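Long-range contacts in succinate dehydrogenase subunit B (Mycolicibacterium smegmatis MC2 51, PDB 6LUM), which probably relays electrons from succinate oxidation in subunit A toward the membrane-embedded subunits through its [2Fe-2S], [4Fe-4S] and [3Fe-4S] clusters: residues J[133-137]-J[176-181]; J[170-175]-J[241-245]. All blocks are in the same frame, centred on the assembly; numbering follows the deposited sequence.

From the N terminus, the chain first builds the [2Fe-2S] ferredoxin-type part with its five-stranded sheet, then 133-137 runs into the first turn of helix 134-140. Residues 170-175 follow and lead directly into 176-181, so both contacts draw on the same loop between helices 162-165 and 185-188. Interaction 1 closes a loop of 38 residues, tying the N-terminal part to the dicluster part; interaction 2 closes one of 65, 28 of them helical, tying two ends of the dicluster part as 241-245 returns just before helix 246-258. Their segments alternate, so the closures cross rather than nest. Both touch the SF4 cluster, their centres 14 Å apart, and they meet where Cys177 SG lies 3.8 Å from Pro241 CG.

Interaction 1. Residues J[133-137]-J[176-181]; sequences MEPFF and LCACCT. With SF4 (iron/sulfur cluster), chain B.
Residues 134-137 form the first turn of helix 134-140, with Phe137 N hydrogen-bonded to Met133 O at 3.0 Å; segment 176-181 is an irregular cluster-binding loop whose last three residues, 179-181, take helical phi/psi without the regular bonds. Leu176, with left-handed phi/psi of 60/59, sets CD2 3.9 Å from Phe136 CZ and CD1 4.2 Å from Phe137 CE1, near the plane of the Phe137 ring. At Cys177 the CA-to-CB bond turns away from the helix, and SG (chi1 p) binds FE2 of SF4 at 2.4 Å while accepting a hydrogen bond from Cys179 N at 3.6 Å. This is the CxxCxxC motif of the helical 4Fe-4S dicluster domain, its apolar outer side packed on a helix N terminus. Ala178, again at positive phi (73/17), has its CA 7.3 Å from Phe136 CA; its CB lies over the Phe136 ring (chi1 t) in a CH-pi contact, 3.9 Å from the centroid, and 4.0 Å from Met133 CE. Cys180 SG ligates FE1 at 2.4 Å. Thr181 brings OG1 within 3.6 Å of Phe136 CE1, at the ring edge.

Interaction 2. Residues J[170-175]-J[241-245]; sequences DTTKCI and PRGIQ. With SF4 (iron/sulfur cluster), chain B.
Lys173 lays its side chain along Arg242: its CB sits over one face of the guanidinium, CE is 4.2 Å from Arg242 CB, and NZ donates a hydrogen bond to Arg242 O at 2.8 Å. The extended chi2 and chi4 (t), with a kink at chi3 (p), carry the amine to that carbonyl. Arg242, folded back by chi1 to chi3 all m, places NH1 3.2 Å from Ile175 CG2 near the guanidinium plane, and 2.8 Å from Lys173 O at an angle too poor for a hydrogen bond. Neither segment has regular secondary structure; the nearest CA pairs are Asp170-Ile244 (5.9 Å) and Lys173-Arg242 (6.7 Å). The pairing brings the first cysteine of the CxxCxxC motif, Cys174, whose SG binds FE4 of SF4 at 2.6 Å, beside Pro241, which follows the distant cysteine Cys240 and sets CD 3.7 Å from SF4 S4. Cys177, Cys180 and Cys240 lie in the same cluster pocket. Ile244 CD1 packs 4.0 Å from Cys174 CB, and Ile175 CD1 reaches Pro241 CG at 4.5 Å. Gly243 turns at positive phi (67/70), two residues before Gln245 at the N-cap of helix 246-258. Across the subunit boundary, Ile175 O accepts a hydrogen bond from Arg41 of subunit A.

Interaction 1. Residues J[133-137]-J[176-181]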
loop_
_atom_site.group_PDB
_atom_site.type_symbol
_atom_site.label_atom_id
_atom_site.label_comp_id
_atom_site.label_asym_id
_atom_site.label_seq_id
_atom_site.Cartn_x
_atom_site.Cartn_y
_atom_site.Cartn_z
ATOM N N MET J 133 -3.474 -23.234 -18.276
ATOM C CA MET J 133 -3.092 -21.861 -18.560
ATOM C C MET J 133 -3.082 -20.970 -17.333
ATOM O O MET J 133 -2.857 -19.763 -17.468
ATOM C CB MET J 133 -4.029 -21.269 -19.608
ATOM C CG MET J 133 -4.026 -22.007 -20.914
ATOM S SD MET J 133 -2.581 -21.650 -21.907
ATOM C CE MET J 133 -2.781 -19.905 -22.168
ATOM N N GLU J 134 -3.311 -21.506 -16.154
ATOM C CA GLU J 134 -3.388 -20.628 -14.994
ATOM C C GLU J 134 -2.034 -20.121 -14.513
ATOM O O GLU J 134 -1.981 -19.005 -13.996
ATOM C CB GLU J 134 -4.149 -21.300 -13.857
ATOM C CG GLU J 134 -5.639 -21.308 -14.120
ATOM C CD GLU J 134 -6.224 -19.904 -14.145
ATOM O OE1 GLU J 134 -5.751 -19.042 -13.374
ATOM O OE2 GLU J 134 -7.148 -19.654 -14.949
ATOM N N PRO J 135 -0.929 -20.861 -14.636
ATOM C CA PRO J 135 0.371 -20.208 -14.416
ATOM C C PRO J 135 0.613 -19.040 -15.350
ATOM O O PRO J 135 1.113 -17.987 -14.930
ATOM C CB PRO J 135 1.368 -21.341 -14.659
ATOM C CG PRO J 135 0.643 -22.539 -14.319
ATOM C CD PRO J 135 -0.781 -22.323 -14.693
ATOM N N PHE J 136 0.257 -19.206 -16.623
ATOM C CA PHE J 136 0.411 -18.137 -17.598
ATOM C C PHE J 136 -0.391 -16.914 -17.191
ATOM O O PHE J 136 0.132 -15.795 -17.142
ATOM C CB PHE J 136 -0.018 -18.643 -18.971
ATOM C CG PHE J 136 -0.057 -17.590 -20.020
ATOM C CD1 PHE J 136 1.091 -17.170 -20.636
ATOM C CD2 PHE J 136 -1.247 -17.027 -20.402
ATOM C CE1 PHE J 136 1.049 -16.206 -21.598
ATOM C CE2 PHE J 136 -1.282 -16.065 -21.358
ATOM C CZ PHE J 136 -0.134 -15.656 -21.955
ATOM N N PHE J 137 -1.661 -17.110 -16.856
ATOM C CA PHE J 137 -2.477 -15.962 -16.503
ATOM C C PHE J 137 -2.125 -15.394 -15.138
ATOM O O PHE J 137 -2.352 -14.208 -14.910
ATOM C CB PHE J 137 -3.948 -16.333 -16.580
ATOM C CG PHE J 137 -4.480 -16.355 -17.975
ATOM C CD1 PHE J 137 -4.606 -15.195 -18.694
ATOM C CD2 PHE J 137 -4.835 -17.537 -18.571
ATOM C CE1 PHE J 137 -5.085 -15.223 -19.965
ATOM C CE2 PHE J 137 -5.311 -17.559 -19.844
ATOM C CZ PHE J 137 -5.436 -16.408 -20.538
ATOM N N LEU J 176 -3.023 -13.109 -26.132
ATOM C CA LEU J 176 -2.737 -13.928 -24.960
ATOM C C LEU J 176 -2.877 -15.414 -25.265
ATOM O O LEU J 176 -3.642 -16.131 -24.634
ATOM C CB LEU J 176 -3.628 -13.526 -23.793
ATOM C CG LEU J 176 -3.360 -12.191 -23.122
ATOM C CD1 LEU J 176 -4.564 -11.794 -22.332
ATOM C CD2 LEU J 176 -2.166 -12.316 -22.231
ATOM N N CYS J 177 -2.096 -15.877 -26.233
ATOM C CA CYS J 177 -2.140 -17.275 -26.623
ATOM C C CYS J 177 -1.034 -18.114 -26.007
ATOM O O CYS J 177 -1.169 -19.338 -25.973
ATOM C CB CYS J 177 -2.088 -17.406 -28.146
ATOM S SG CYS J 177 -0.627 -16.822 -28.924
ATOM N N ALA J 178 0.036 -17.490 -25.521
ATOM C CA ALA J 178 1.190 -18.130 -24.900
ATOM C C ALA J 178 2.089 -18.840 -25.890
ATOM O O ALA J 178 2.912 -19.643 -25.493
ATOM C CB ALA J 178 0.777 -19.103 -23.801
ATOM N N CYS J 179 1.975 -18.557 -27.181
ATOM C CA CYS J 179 2.905 -19.120 -28.146
ATOM C C CYS J 179 4.316 -18.602 -27.950
ATOM O O CYS J 179 5.254 -19.183 -28.490
ATOM C CB CYS J 179 2.454 -18.812 -29.569
ATOM S SG CYS J 179 1.233 -19.902 -30.262
ATOM N N CYS J 180 4.483 -17.517 -27.208
ATOM C CA CYS J 180 5.768 -16.879 -26.979
ATOM C C CYS J 180 6.394 -17.344 -25.677
ATOM O O CYS J 180 7.544 -17.785 -25.662
ATOM C CB CYS J 180 5.592 -15.365 -26.967
ATOM S SG CYS J 180 4.796 -14.751 -25.503
ATOM N N THR J 181 5.641 -17.265 -24.581
ATOM C CA THR J 181 6.163 -17.659 -23.283
ATOM C C THR J 181 6.563 -19.117 -23.258
ATOM O O THR J 181 7.503 -19.491 -22.558
ATOM C CB THR J 181 5.131 -17.384 -22.205
ATOM O OG1 THR J 181 4.552 -16.104 -22.431
ATOM C CG2 THR J 181 5.767 -17.357 -20.884
HETATM FE FE1 SF4 B . 3.067 -13.906 -26.930
HETATM FE FE2 SF4 B . 0.571 -14.818 -28.329
HETATM FE FE3 SF4 B . 2.244 -12.611 -29.540
HETATM FE FE4 SF4 B . 0.617 -12.114 -27.050
HETATM S S1 SF4 B . 0.186 -12.836 -29.007
HETATM S S2 SF4 B . 2.676 -11.907 -27.580
HETATM S S3 SF4 B . 1.014 -14.096 -26.378
HETATM S S4 SF4 B . 2.614 -14.612 -28.887
#

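Interaction 2. Residues J[170-175]-J[241-245]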
loop_
_atom_site.group_PDB
_atom_site.type_symbol
_atom_site.label_atom_id
_atom_site.label_comp_id
_atom_site.label_asym_id
_atom_site.label_seq_id
_atom_site.Cartn_x
_atom_site.Cartn_y
_atom_site.Cartn_z
ATOM N N ASP J 170 1.159 -1.670 -31.206
ATOM C CA ASP J 170 1.904 -2.870 -31.577
ATOM C C ASP J 170 2.102 -3.807 -30.395
ATOM O O ASP J 170 2.491 -4.958 -30.577
ATOM C CB ASP J 170 3.249 -2.493 -32.208
ATOM C CG ASP J 170 4.154 -3.680 -32.420
ATOM O OD1 ASP J 170 4.007 -4.382 -33.439
ATOM O OD2 ASP J 170 5.021 -3.906 -31.561
ATOM N N THR J 171 1.779 -3.363 -29.192
ATOM C CA THR J 171 1.656 -4.260 -28.060
ATOM C C THR J 171 0.221 -4.368 -27.598
ATOM O O THR J 171 -0.061 -5.096 -26.644
ATOM C CB THR J 171 2.537 -3.808 -26.900
ATOM O OG1 THR J 171 2.444 -2.394 -26.760
ATOM C CG2 THR J 171 3.963 -4.183 -27.152
ATOM N N THR J 172 -0.688 -3.651 -28.241
ATOM C CA THR J 172 -2.111 -3.790 -28.010
ATOM C C THR J 172 -2.720 -4.891 -28.853
ATOM O O THR J 172 -3.941 -5.053 -28.847
ATOM C CB THR J 172 -2.820 -2.470 -28.286
ATOM O OG1 THR J 172 -2.446 -1.987 -29.576
ATOM C CG2 THR J 172 -2.444 -1.452 -27.252
ATOM N N LYS J 173 -1.904 -5.656 -29.565
ATOM C CA LYS J 173 -2.370 -6.722 -30.431
ATOM C C LYS J 173 -2.303 -8.094 -29.781
ATOM O O LYS J 173 -2.605 -9.083 -30.440
ATOM C CB LYS J 173 -1.546 -6.749 -31.709
ATOM C CG LYS J 173 -1.408 -5.441 -32.395
ATOM C CD LYS J 173 -0.349 -5.551 -33.449
ATOM C CE LYS J 173 -0.704 -6.640 -34.421
ATOM N NZ LYS J 173 0.282 -6.751 -35.522
ATOM N N CYS J 174 -1.911 -8.182 -28.521
ATOM C CA CYS J 174 -1.669 -9.469 -27.889
ATOM C C CYS J 174 -2.985 -10.169 -27.592
ATOM O O CYS J 174 -3.809 -9.650 -26.838
ATOM C CB CYS J 174 -0.857 -9.260 -26.618
ATOM S SG CYS J 174 -0.759 -10.621 -25.480
ATOM N N ILE J 175 -3.187 -11.350 -28.185
ATOM C CA ILE J 175 -4.376 -12.146 -27.918
ATOM C C ILE J 175 -4.181 -13.116 -26.773
ATOM O O ILE J 175 -5.099 -13.880 -26.465
ATOM C CB ILE J 175 -4.828 -12.930 -29.160
ATOM C CG1 ILE J 175 -3.733 -13.853 -29.651
ATOM C CG2 ILE J 175 -5.213 -11.998 -30.231
ATOM C CD1 ILE J 175 -4.020 -14.496 -30.965
ATOM N N PRO J 241 1.910 -15.110 -33.288
ATOM C CA PRO J 241 1.050 -15.144 -34.471
ATOM C C PRO J 241 0.494 -13.801 -34.904
ATOM O O PRO J 241 -0.017 -13.704 -36.023
ATOM C CB PRO J 241 -0.071 -16.075 -34.031
ATOM C CG PRO J 241 -0.123 -15.919 -32.626
ATOM C CD PRO J 241 1.258 -15.788 -32.165
ATOM N N ARG J 242 0.560 -12.771 -34.071
ATOM C CA ARG J 242 0.148 -11.435 -34.463
ATOM C C ARG J 242 1.292 -10.592 -35.005
ATOM O O ARG J 242 1.043 -9.492 -35.497
ATOM C CB ARG J 242 -0.476 -10.696 -33.285
ATOM C CG ARG J 242 -1.501 -11.458 -32.510
ATOM C CD ARG J 242 -2.697 -11.827 -33.348
ATOM N NE ARG J 242 -3.219 -10.725 -34.145
ATOM C CZ ARG J 242 -4.046 -9.792 -33.693
ATOM N NH1 ARG J 242 -4.451 -9.802 -32.441
ATOM N NH2 ARG J 242 -4.462 -8.834 -34.500
ATOM N N GLY J 243 2.527 -11.064 -34.919
ATOM C CA GLY J 243 3.666 -10.289 -35.358
ATOM C C GLY J 243 3.901 -9.071 -34.495
ATOM O O GLY J 243 3.693 -7.951 -34.954
ATOM N N ILE J 244 4.332 -9.258 -33.252
ATOM C CA ILE J 244 4.352 -8.155 -32.303
ATOM C C ILE J 244 5.743 -7.580 -32.041
ATOM O O ILE J 244 5.839 -6.429 -31.590
ATOM C CB ILE J 244 3.661 -8.569 -30.985
ATOM C CG1 ILE J 244 2.165 -8.329 -31.086
ATOM C CG2 ILE J 244 4.191 -7.840 -29.776
ATOM C CD1 ILE J 244 1.457 -8.544 -29.824
ATOM N N GLN J 245 6.816 -8.287 -32.404
ATOM C CA GLN J 245 8.174 -7.855 -32.063
ATOM C C GLN J 245 8.359 -7.898 -30.557
ATOM O O GLN J 245 8.661 -6.886 -29.914
ATOM C CB GLN J 245 8.488 -6.459 -32.597
ATOM C CG GLN J 245 8.072 -6.227 -34.019
ATOM C CD GLN J 245 8.856 -7.063 -34.986
ATOM O OE1 GLN J 245 8.322 -7.560 -35.970
ATOM N NE2 GLN J 245 10.133 -7.226 -34.713
HETATM FE FE1 SF4 B . 3.067 -13.906 -26.930
HETATM FE FE2 SF4 B . 0.571 -14.818 -28.329
HETATM FE FE3 SF4 B . 2.244 -12.611 -29.540
HETATM FE FE4 SF4 B . 0.617 -12.114 -27.050
HETATM S S1 SF4 B . 0.186 -12.836 -29.007
HETATM S S2 SF4 B . 2.676 -11.907 -27.580
HETATM S S3 SF4 B . 1.014 -14.096 -26.378
HETATM S S4 SF4 B . 2.614 -14.612 -28.887
#